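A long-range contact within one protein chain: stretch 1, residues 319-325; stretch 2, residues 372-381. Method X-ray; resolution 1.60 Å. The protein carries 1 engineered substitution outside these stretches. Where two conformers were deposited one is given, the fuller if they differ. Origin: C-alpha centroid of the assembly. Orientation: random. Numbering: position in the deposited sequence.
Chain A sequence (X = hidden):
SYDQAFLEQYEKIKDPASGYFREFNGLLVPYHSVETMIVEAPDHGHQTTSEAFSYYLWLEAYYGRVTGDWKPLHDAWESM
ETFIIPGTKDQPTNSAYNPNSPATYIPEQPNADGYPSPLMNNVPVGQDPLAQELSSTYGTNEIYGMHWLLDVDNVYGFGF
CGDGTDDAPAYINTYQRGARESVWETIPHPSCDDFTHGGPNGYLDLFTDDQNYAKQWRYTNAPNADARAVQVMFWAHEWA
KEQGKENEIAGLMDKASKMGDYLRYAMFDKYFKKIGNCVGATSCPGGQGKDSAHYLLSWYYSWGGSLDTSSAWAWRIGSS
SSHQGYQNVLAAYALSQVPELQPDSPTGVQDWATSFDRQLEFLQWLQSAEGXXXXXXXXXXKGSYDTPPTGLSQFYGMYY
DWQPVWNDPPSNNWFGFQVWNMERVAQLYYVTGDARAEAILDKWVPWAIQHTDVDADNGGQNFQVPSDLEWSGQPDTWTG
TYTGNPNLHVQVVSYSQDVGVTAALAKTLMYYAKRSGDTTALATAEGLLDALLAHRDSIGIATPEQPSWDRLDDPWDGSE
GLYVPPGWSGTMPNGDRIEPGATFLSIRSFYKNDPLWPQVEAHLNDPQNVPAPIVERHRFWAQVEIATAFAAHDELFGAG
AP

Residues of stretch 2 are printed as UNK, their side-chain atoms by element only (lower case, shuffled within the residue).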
ATOM      1  N   SER A 319       7.684 -11.269   2.311  1.00  6.13           N
ATOM      2  CA  SER A 319       7.948 -10.415   3.443  1.00  6.94           C
ATOM      3  C   SER A 319       7.328 -11.015   4.679  1.00  7.02           C
ATOM      4  O   SER A 319       6.292 -11.673   4.577  1.00  6.94           O
ATOM      5  CB  SER A 319       7.693  -8.946   3.220  1.00  6.97           C
ATOM      6  OG  SER A 319       6.388  -8.638   3.531  1.00  6.39           O
ATOM      7  N   SER A 320       7.912 -10.784   5.835  1.00  6.40           N
ATOM      8  CA  SER A 320       7.585 -11.544   7.019  1.00  6.93           C
ATOM      9  C   SER A 320       6.546 -10.913   7.956  1.00  5.99           C
ATOM     10  O   SER A 320       6.012 -11.623   8.836  1.00  5.49           O
ATOM     11  CB  SER A 320       8.855 -11.731   7.853  1.00  6.93           C
ATOM     12  OG  SER A 320       9.816 -12.472   7.092  1.00  7.96           O
ATOM     13  N   SER A 321       6.239  -9.645   7.728  0.70  5.29           N
ATOM     14  CA  SER A 321       5.384  -8.891   8.671  0.70  5.05           C
ATOM     15  C   SER A 321       4.136  -8.441   7.931  0.70  5.02           C
ATOM     16  O   SER A 321       4.237  -7.952   6.750  0.70  5.49           O
ATOM     17  CB  SER A 321       6.117  -7.695   9.212  0.70  4.96           C
ATOM     18  OG  SER A 321       5.337  -7.028  10.166  0.70  4.37           O
ATOM     19  N   SER A 322       2.985  -8.581   8.594  1.00  4.88           N
ATOM     20  CA  SER A 322       1.666  -8.300   7.997  1.00  4.74           C
ATOM     21  C   SER A 322       0.897  -7.377   8.875  1.00  5.14           C
ATOM     22  O   SER A 322       0.971  -7.448  10.121  1.00  4.97           O
ATOM     23  CB  SER A 322       0.861  -9.584   7.701  1.00  4.96           C
ATOM     24  OG  SER A 322       1.528 -10.474   6.809  1.00  5.87           O
ATOM     25  N   HIS A 323       0.204  -6.415   8.235  1.00  4.42           N
ATOM     26  CA  HIS A 323      -0.513  -5.351   8.871  1.00  4.58           C
ATOM     27  C   HIS A 323      -2.009  -5.532   8.614  1.00  4.42           C
ATOM     28  O   HIS A 323      -2.421  -5.756   7.493  1.00  4.15           O
ATOM     29  CB  HIS A 323       0.024  -4.039   8.275  1.00  4.68           C
ATOM     30  CG  HIS A 323      -0.441  -2.762   8.897  1.00  4.60           C
ATOM     31  ND1 HIS A 323      -1.777  -2.381   9.025  1.00  4.43           N
ATOM     32  CD2 HIS A 323       0.258  -1.722   9.409  1.00  5.09           C
ATOM     33  CE1 HIS A 323      -1.864  -1.171   9.515  1.00  4.67           C
ATOM     34  NE2 HIS A 323      -0.621  -0.753   9.783  1.00  5.01           N
ATOM     35  N   GLN A 324      -2.830  -5.335   9.628  1.00  4.35           N
ATOM     36  CA  GLN A 324      -4.269  -5.487   9.494  1.00  4.21           C
ATOM     37  C   GLN A 324      -4.846  -4.658   8.343  1.00  4.42           C
ATOM     38  O   GLN A 324      -5.806  -5.016   7.643  1.00  5.21           O
ATOM     39  CB  GLN A 324      -5.005  -5.075  10.787  1.00  4.33           C
ATOM     40  CG  GLN A 324      -4.827  -3.635  11.273  1.00  4.40           C
ATOM     41  CD  GLN A 324      -5.848  -2.666  10.761  1.00  4.36           C
ATOM     42  OE1 GLN A 324      -6.918  -3.070  10.292  1.00  4.89           O
ATOM     43  NE2 GLN A 324      -5.540  -1.360  10.817  1.00  4.50           N
ATOM     44  N   GLY A 325      -4.305  -3.486   8.154  1.00  4.45           N
ATOM     45  CA  GLY A 325      -4.810  -2.524   7.151  1.00  4.13           C
ATOM     46  C   GLY A 325      -4.656  -2.976   5.745  1.00  4.26           C
ATOM     47  O   GLY A 325      -5.341  -2.368   4.836  1.00  4.71           O
ATOM     48  N   UNK A 372     -11.183  -1.261  17.880  1.00  5.90           N
ATOM     49  CA  UNK A 372     -10.221  -1.057  16.818  1.00  6.39           C
ATOM     50  C   UNK A 372      -9.301  -2.243  16.638  1.00  5.69           C
ATOM     51  O   UNK A 372      -9.015  -2.992  17.574  1.00  6.15           O
ATOM     52  N   UNK A 373      -8.780  -2.411  15.446  1.00  5.41           N
ATOM     53  CA  UNK A 373      -7.923  -3.527  15.011  1.00  5.31           C
ATOM     54  C   UNK A 373      -6.448  -3.206  15.133  1.00  5.05           C
ATOM     55  O   UNK A 373      -5.928  -2.276  14.472  1.00  5.50           O
ATOM     56  c   UNK A 373      -8.272  -4.036  13.628  1.00  5.27           C
ATOM     57  c   UNK A 373      -9.820  -4.133  13.406  1.00  5.47           C
ATOM     58  c   UNK A 373      -7.546  -5.327  13.301  1.00  5.62           C
ATOM     59  c   UNK A 373     -10.596  -5.052  14.325  1.00  6.04           C
ATOM     60  N   UNK A 374      -5.788  -3.940  16.005  1.00  4.76           N
ATOM     61  CA  UNK A 374      -4.340  -3.687  16.284  1.00  5.00           C
ATOM     62  C   UNK A 374      -3.457  -4.109  15.141  1.00  5.11           C
ATOM     63  O   UNK A 374      -3.919  -4.649  14.105  1.00  5.16           O
ATOM     64  c   UNK A 374      -3.939  -4.380  17.544  1.00  4.63           C
ATOM     65  N   UNK A 375      -2.150  -3.891  15.288  1.00  5.55           N
ATOM     66  CA  UNK A 375      -1.284  -3.768  14.123  1.00  5.64           C
ATOM     67  C   UNK A 375      -1.119  -4.981  13.262  1.00  6.54           C
ATOM     68  O   UNK A 375      -1.392  -4.956  12.055  1.00  5.68           O
ATOM     69  N   UNK A 376      -0.556  -6.046  13.816  1.00  5.96           N
ATOM     70  CA  UNK A 376      -0.244  -7.220  13.026  1.00  5.38           C
ATOM     71  C   UNK A 376       0.723  -8.191  13.671  1.00  5.32           C
ATOM     72  O   UNK A 376       0.820  -8.231  14.915  1.00  6.05           O
ATOM     73  N   UNK A 377       1.457  -8.893  12.879  1.00  5.67           N
ATOM     74  CA  UNK A 377       2.401  -9.846  13.416  1.00  5.91           C
ATOM     75  C   UNK A 377       3.476 -10.117  12.374  1.00  6.38           C
ATOM     76  O   UNK A 377       3.367  -9.900  11.177  1.00  6.41           O
ATOM     77  c   UNK A 377       1.694 -11.181  13.702  1.00  6.35           C
ATOM     78  N   UNK A 378       4.616 -10.604  12.880  1.00  6.53           N
ATOM     79  CA  UNK A 378       5.747 -10.921  12.030  1.00  6.45           C
ATOM     80  C   UNK A 378       6.480 -12.225  12.337  1.00  6.87           C
ATOM     81  O   UNK A 378       6.535 -12.666  13.545  1.00  7.40           O
ATOM     82  c   UNK A 378       6.838  -9.782  12.082  1.00  7.36           C
ATOM     83  o   UNK A 378       7.862 -10.097  11.136  1.00  7.10           O
ATOM     84  c   UNK A 378       7.397  -9.649  13.423  1.00  7.78           C
ATOM     85  N   UNK A 379       6.954 -12.862  11.270  1.00  7.04           N
ATOM     86  CA  UNK A 379       7.821 -14.074  11.431  1.00  7.86           C
ATOM     87  C   UNK A 379       9.325 -13.709  11.596  1.00  8.17           C
ATOM     88  O   UNK A 379      10.175 -14.593  11.670  1.00  8.27           O
ATOM     89  c   UNK A 379       8.206 -16.420  10.526  1.00  7.45           C
ATOM     90  o   UNK A 379       7.798 -17.004  11.482  1.00  8.40           O
ATOM     91  c   UNK A 379       7.679 -15.025  10.225  1.00  7.50           C
ATOM     92  n   UNK A 379       9.007 -16.931   9.694  1.00  7.16           N
ATOM     93  N   UNK A 380       9.662 -12.446  11.457  1.00  7.80           N
ATOM     94  CA  UNK A 380      11.062 -11.995  11.552  1.00  7.65           C
ATOM     95  C   UNK A 380      11.122 -10.783  12.433  1.00  7.81           C
ATOM     96  O   UNK A 380      10.959  -9.623  12.003  1.00  8.03           O
ATOM     97  c   UNK A 380      11.624 -11.667  10.213  1.00  8.22           C
ATOM     98  o   UNK A 380      13.026 -11.330  10.225  1.00  7.98           O
ATOM     99  N   UNK A 381      11.342 -10.995  13.759  1.00  8.57           N
ATOM    100  CA  UNK A 381      11.429  -9.875  14.631  1.00  9.47           C
ATOM    101  C   UNK A 381      12.560  -8.884  14.223  1.00 10.74           C
ATOM    102  O   UNK A 381      13.710  -9.266  14.091  1.00 10.69           O
ATOM    103  c   UNK A 381      10.160  -7.840  18.377  1.00 10.29           C
ATOM    104  c   UNK A 381       7.647  -8.282  17.365  1.00 11.23           C
ATOM    105  c   UNK A 381      12.150  -8.783  17.971  1.00  9.77           C
ATOM    106  c   UNK A 381       8.697  -8.997  16.875  1.00 10.17           C
ATOM    107  c   UNK A 381       9.985  -8.800  17.387  1.00 10.41           C
ATOM    108  c   UNK A 381       7.841  -7.325  18.393  1.00 11.20           C
ATOM    109  c   UNK A 381      11.612 -10.390  16.093  1.00  9.04           C
ATOM    110  c   UNK A 381      11.271  -9.380  17.101  1.00  9.04           C
ATOM    111  n   UNK A 381      11.488  -7.845  18.726  1.00 11.00           N
ATOM    112  c   UNK A 381       9.084  -7.091  18.901  1.00 10.83           C
TER

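Position 372 carries no side-chain atoms, and nothing of it reaches stretch 1: it is Gly372, an approach to the contact rather than part of it.

Position 373 has four side-chain carbons, forked at the first, with one arm two carbons long; one of these carbons lies 3.6 Å from CB of Gln324. That pattern is isoleucine. The closest approach is that of CG2 of Ile373 to CB of Gln324; the far end of the longer arm leads away.

Position 374 has a single side-chain carbon, pointing away from stretch 1. Its part is played by the backbone, whose O sits 3.1 Å from CG of Gln324. The residue is Ala374. This carbonyl is buried without a polar partner, a cost the contact tolerates.

At position 375 there is again no side chain. Its carbonyl O serves several contacts at once: O accepts a hydrogen bond from N of Gln324 at 2.8 Å, lies 3.3 Å from CA of His323 in a CA-H...O contact, and rests over one face of the His323 ring. The residue is Gly375.

Position 376 also lacks side-chain atoms, and here the backbone explains why. With phi near 164° and psi near -151°, a CB would jam against the preceding carbonyl, and it would stand 1.8 Å from O of Ser322, a clash. This is Gly376, whose CA can instead approach that O of Ser322 to 3.2 Å.

Position 377 shows one carbon, on the same sheet face as the side chain of Ser322. The pairing is through backbone: N of Ser322 donates to O of position 377 at 2.9 Å, and N of position 377 donates to O of Ser322 at 3.2 Å. The residue is Ala377.

Position 378 has one carbon bearing an oxygen and a carbon. The oxygen lies 3.5 Å from CB of Ser321 on their shared face. A branched hydroxyl of this kind is threonine, and OG1 of Thr378 also accepts from N of position 380 at 3.0 Å, tying the end of the strand to the segment that follows.

Position 379 carries two carbons, the second holding an oxygen and a nitrogen. Its amide group is satisfied elsewhere in the structure, but its backbone N donates to O of Ser320 at 2.9 Å. This is Asn379.

Position 380 has one carbon, then one oxygen; its CB lies 3.6 Å from CB of Ser320. It is Ser380.

Position 381 bears a carbon leading to fused five- and six-membered rings with eight carbons and one nitrogen. It points away and makes no contact: Trp381.

The rule is a short antiparallel ladder held mainly by main-chain hydrogen bonds. Ser322 and Ala377 form the hydrogen-bonded pair, flanked by the non-hydrogen-bonded pairs Ser321 with Thr378 and His323 with Gly376. Beyond them, the Asn379-to-Ser320 and Gln324-to-Gly375 bonds close the ends, and CA-H...O contacts fill in between. The strand axes approach to 4.7 Å, the usual spacing for paired strands, and Gly376 keeps O of Ser322 clear of a CB. Side-chain packing is added at the margins, by Ser320 against Ser380 and Gln324 against Ile373.

Stretch 2, residues 372-381: GIAGGATNSW
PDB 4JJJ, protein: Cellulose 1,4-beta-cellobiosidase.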